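Local coordinates for putative O-GlcNAcase nagJ (Clostridium perfringens, PDB 6PV5), which probably acts as a family 84 glycoside hydrolase with hexosaminidase activity, cleaving N-acetylhexosamine residues from glycans, at residues His230-Arg235 against Ile264-Ile270. Sequence-based numbering, arbitrary orientation.
Sequences HREKWR and ISPGLDI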
loop_
_atom_site.group_PDB
_atom_site.type_symbol
_atom_site.label_atom_id
_atom_site.label_comp_id
_atom_site.label_asym_id
_atom_site.label_seq_id
_atom_site.Cartn_x
_atom_site.Cartn_y
_atom_site.Cartn_z
ATOM N N HIS A 230 -4.908 -18.968 -13.136
ATOM C CA HIS A 230 -4.051 -17.865 -13.509
ATOM C C HIS A 230 -2.736 -18.436 -14.038
ATOM O O HIS A 230 -1.992 -17.710 -14.686
ATOM C CB HIS A 230 -3.948 -16.837 -12.365
ATOM C CG HIS A 230 -2.592 -16.828 -11.749
ATOM N ND1 HIS A 230 -2.082 -17.926 -11.076
ATOM C CD2 HIS A 230 -1.608 -15.906 -11.783
ATOM C CE1 HIS A 230 -0.848 -17.667 -10.694
ATOM N NE2 HIS A 230 -0.538 -16.434 -11.116
ATOM N N ARG A 231 -2.472 -19.735 -13.793
ATOM C CA ARG A 231 -1.142 -20.305 -13.986
ATOM C C ARG A 231 -1.158 -21.739 -14.526
ATOM O O ARG A 231 -0.870 -21.956 -15.701
ATOM C CB ARG A 231 -0.313 -20.255 -12.698
ATOM C CG ARG A 231 1.160 -20.592 -12.897
ATOM C CD ARG A 231 1.973 -20.667 -11.616
ATOM N NE ARG A 231 3.303 -21.163 -11.947
ATOM C CZ ARG A 231 3.717 -22.421 -11.797
ATOM N NH1 ARG A 231 4.947 -22.766 -12.150
ATOM N NH2 ARG A 231 2.905 -23.334 -11.296
ATOM N N GLU A 232 -1.355 -22.736 -13.649
ATOM C CA GLU A 232 -1.256 -24.130 -14.070
ATOM C C GLU A 232 -2.278 -24.399 -15.174
ATOM O O GLU A 232 -1.971 -25.058 -16.165
ATOM C CB GLU A 232 -1.525 -25.106 -12.924
ATOM C CG GLU A 232 -0.283 -25.512 -12.150
ATOM C CD GLU A 232 -0.040 -24.724 -10.870
ATOM O OE1 GLU A 232 -0.616 -23.616 -10.723
ATOM O OE2 GLU A 232 0.728 -25.223 -10.018
ATOM N N LYS A 233 -3.491 -23.875 -14.984
ATOM C CA LYS A 233 -4.567 -24.042 -15.943
ATOM C C LYS A 233 -4.861 -22.719 -16.646
ATOM O O LYS A 233 -6.024 -22.347 -16.775
ATOM C CB LYS A 233 -5.842 -24.431 -15.191
ATOM C CG LYS A 233 -5.799 -25.739 -14.413
ATOM C CD LYS A 233 -7.163 -26.101 -13.845
ATOM C CE LYS A 233 -7.105 -27.186 -12.791
ATOM N NZ LYS A 233 -6.795 -28.516 -13.367
ATOM N N TRP A 234 -3.822 -21.991 -17.086
ATOM C CA TRP A 234 -4.040 -20.676 -17.689
ATOM C C TRP A 234 -4.875 -20.762 -18.967
ATOM O O TRP A 234 -5.555 -19.803 -19.312
ATOM C CB TRP A 234 -2.731 -19.937 -17.970
ATOM C CG TRP A 234 -1.836 -20.640 -18.937
ATOM C CD1 TRP A 234 -0.913 -21.596 -18.639
ATOM C CD2 TRP A 234 -1.765 -20.445 -20.364
ATOM N NE1 TRP A 234 -0.256 -21.995 -19.772
ATOM C CE2 TRP A 234 -0.756 -21.302 -20.848
ATOM C CE3 TRP A 234 -2.451 -19.633 -21.276
ATOM C CZ2 TRP A 234 -0.420 -21.380 -22.200
ATOM C CZ3 TRP A 234 -2.104 -19.693 -22.612
ATOM C CH2 TRP A 234 -1.109 -20.563 -23.066
ATOM N N ARG A 235 -4.790 -21.890 -19.674
ATOM C CA ARG A 235 -5.544 -22.056 -20.910
ATOM C C ARG A 235 -7.045 -22.157 -20.636
ATOM O O ARG A 235 -7.846 -21.754 -21.475
ATOM C CB ARG A 235 -5.057 -23.292 -21.666
ATOM C CG ARG A 235 -3.650 -23.150 -22.220
ATOM C CD ARG A 235 -3.167 -24.555 -22.495
ATOM N NE ARG A 235 -1.795 -24.616 -22.982
ATOM C CZ ARG A 235 -0.725 -24.786 -22.213
ATOM N NH1 ARG A 235 -0.856 -24.907 -20.902
ATOM N NH2 ARG A 235 0.477 -24.841 -22.760
ATOM N N ILE A 264 -1.858 -13.413 -15.834
ATOM C CA ILE A 264 -1.671 -14.735 -16.406
ATOM C C ILE A 264 -0.185 -15.084 -16.342
ATOM O O ILE A 264 0.647 -14.281 -16.753
ATOM C CB ILE A 264 -2.165 -14.743 -17.872
ATOM C CG1 ILE A 264 -3.592 -14.211 -17.984
ATOM C CG2 ILE A 264 -2.055 -16.141 -18.453
ATOM C CD1 ILE A 264 -4.035 -13.911 -19.397
ATOM N N SER A 265 0.140 -16.292 -15.854
ATOM C CA SER A 265 1.513 -16.767 -15.794
ATOM C C SER A 265 1.636 -18.045 -16.604
ATOM O O SER A 265 1.612 -19.133 -16.039
ATOM C CB SER A 265 2.009 -17.003 -14.375
ATOM O OG SER A 265 1.764 -15.876 -13.559
ATOM N N PRO A 266 1.783 -17.950 -17.942
ATOM C CA PRO A 266 1.781 -19.138 -18.800
ATOM C C PRO A 266 3.147 -19.799 -18.896
ATOM O O PRO A 266 3.294 -20.853 -19.514
ATOM C CB PRO A 266 1.477 -18.528 -20.174
ATOM C CG PRO A 266 2.105 -17.153 -20.124
ATOM C CD PRO A 266 1.886 -16.683 -18.695
ATOM N N GLY A 267 4.136 -19.154 -18.271
ATOM C CA GLY A 267 5.545 -19.432 -18.505
ATOM C C GLY A 267 5.969 -20.872 -18.217
ATOM O O GLY A 267 6.941 -21.336 -18.798
ATOM N N LEU A 268 5.263 -21.571 -17.323
ATOM C CA LEU A 268 5.682 -22.912 -16.934
ATOM C C LEU A 268 5.627 -23.916 -18.091
ATOM O O LEU A 268 6.425 -24.849 -18.105
ATOM C CB LEU A 268 4.968 -23.389 -15.656
ATOM C CG LEU A 268 3.543 -23.970 -15.693
ATOM C CD1 LEU A 268 2.561 -23.239 -16.602
ATOM C CD2 LEU A 268 3.511 -25.480 -15.878
ATOM N N ASP A 269 4.720 -23.732 -19.069
ATOM C CA ASP A 269 4.614 -24.746 -20.114
ATOM C C ASP A 269 4.322 -24.175 -21.506
ATOM O O ASP A 269 4.301 -24.938 -22.472
ATOM C CB ASP A 269 3.625 -25.849 -19.726
ATOM C CG ASP A 269 2.167 -25.419 -19.748
ATOM O OD1 ASP A 269 1.885 -24.227 -20.038
ATOM O OD2 ASP A 269 1.318 -26.288 -19.504
ATOM N N ILE A 270 4.101 -22.856 -21.615
ATOM C CA ILE A 270 3.755 -22.244 -22.889
ATOM C C ILE A 270 4.774 -22.653 -23.955
ATOM O O ILE A 270 5.960 -22.842 -23.674
ATOM C CB ILE A 270 3.575 -20.715 -22.775
ATOM C CG1 ILE A 270 2.921 -20.124 -24.028
ATOM C CG2 ILE A 270 4.890 -20.023 -22.436
ATOM C CD1 ILE A 270 2.338 -18.740 -23.847
#
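His230 and Ser265 join the two backbones through a nearly straight hydrogen bond from Ser265 N to His230 O (2.8 Å, 169°), just before the type I turn from Arg231 to Trp234. At its end the Trp234 indole is sandwiched: Pro266 CB sits over the centre of one face, a CH-pi contact 3.7 Å from the five-membered ring centroid, while Arg235 CG lies near the rim of the opposite face and the Arg235 guanidinium continues over Trp234 CZ2. The first torsion of Trp234, 62°, turns the indole across the proline, and Ile270 CD1 packs at CH2. In the ring plane, Trp234 NE1 donates almost straight to the syn lone pair of Asp269 OD1 (3.1 Å). The same carboxylate takes a salt bridge from Arg235, NH1 to OD2 at 2.9 Å; the NH1 and NH2 bonds are bent and weak, with guanidinium and carboxylate planes 70° apart, and Asp280 holds Arg235 NE. Leu268 CG lies over one face of the Arg231 guanidinium, toward its rim. These loops follow strands 219-222 and 259-264 at the C-terminal end of the catalytic (beta/alpha)8 barrel, where the Arg231 side chain lies about 7 Å from that of Asp305, the predicted proton donor.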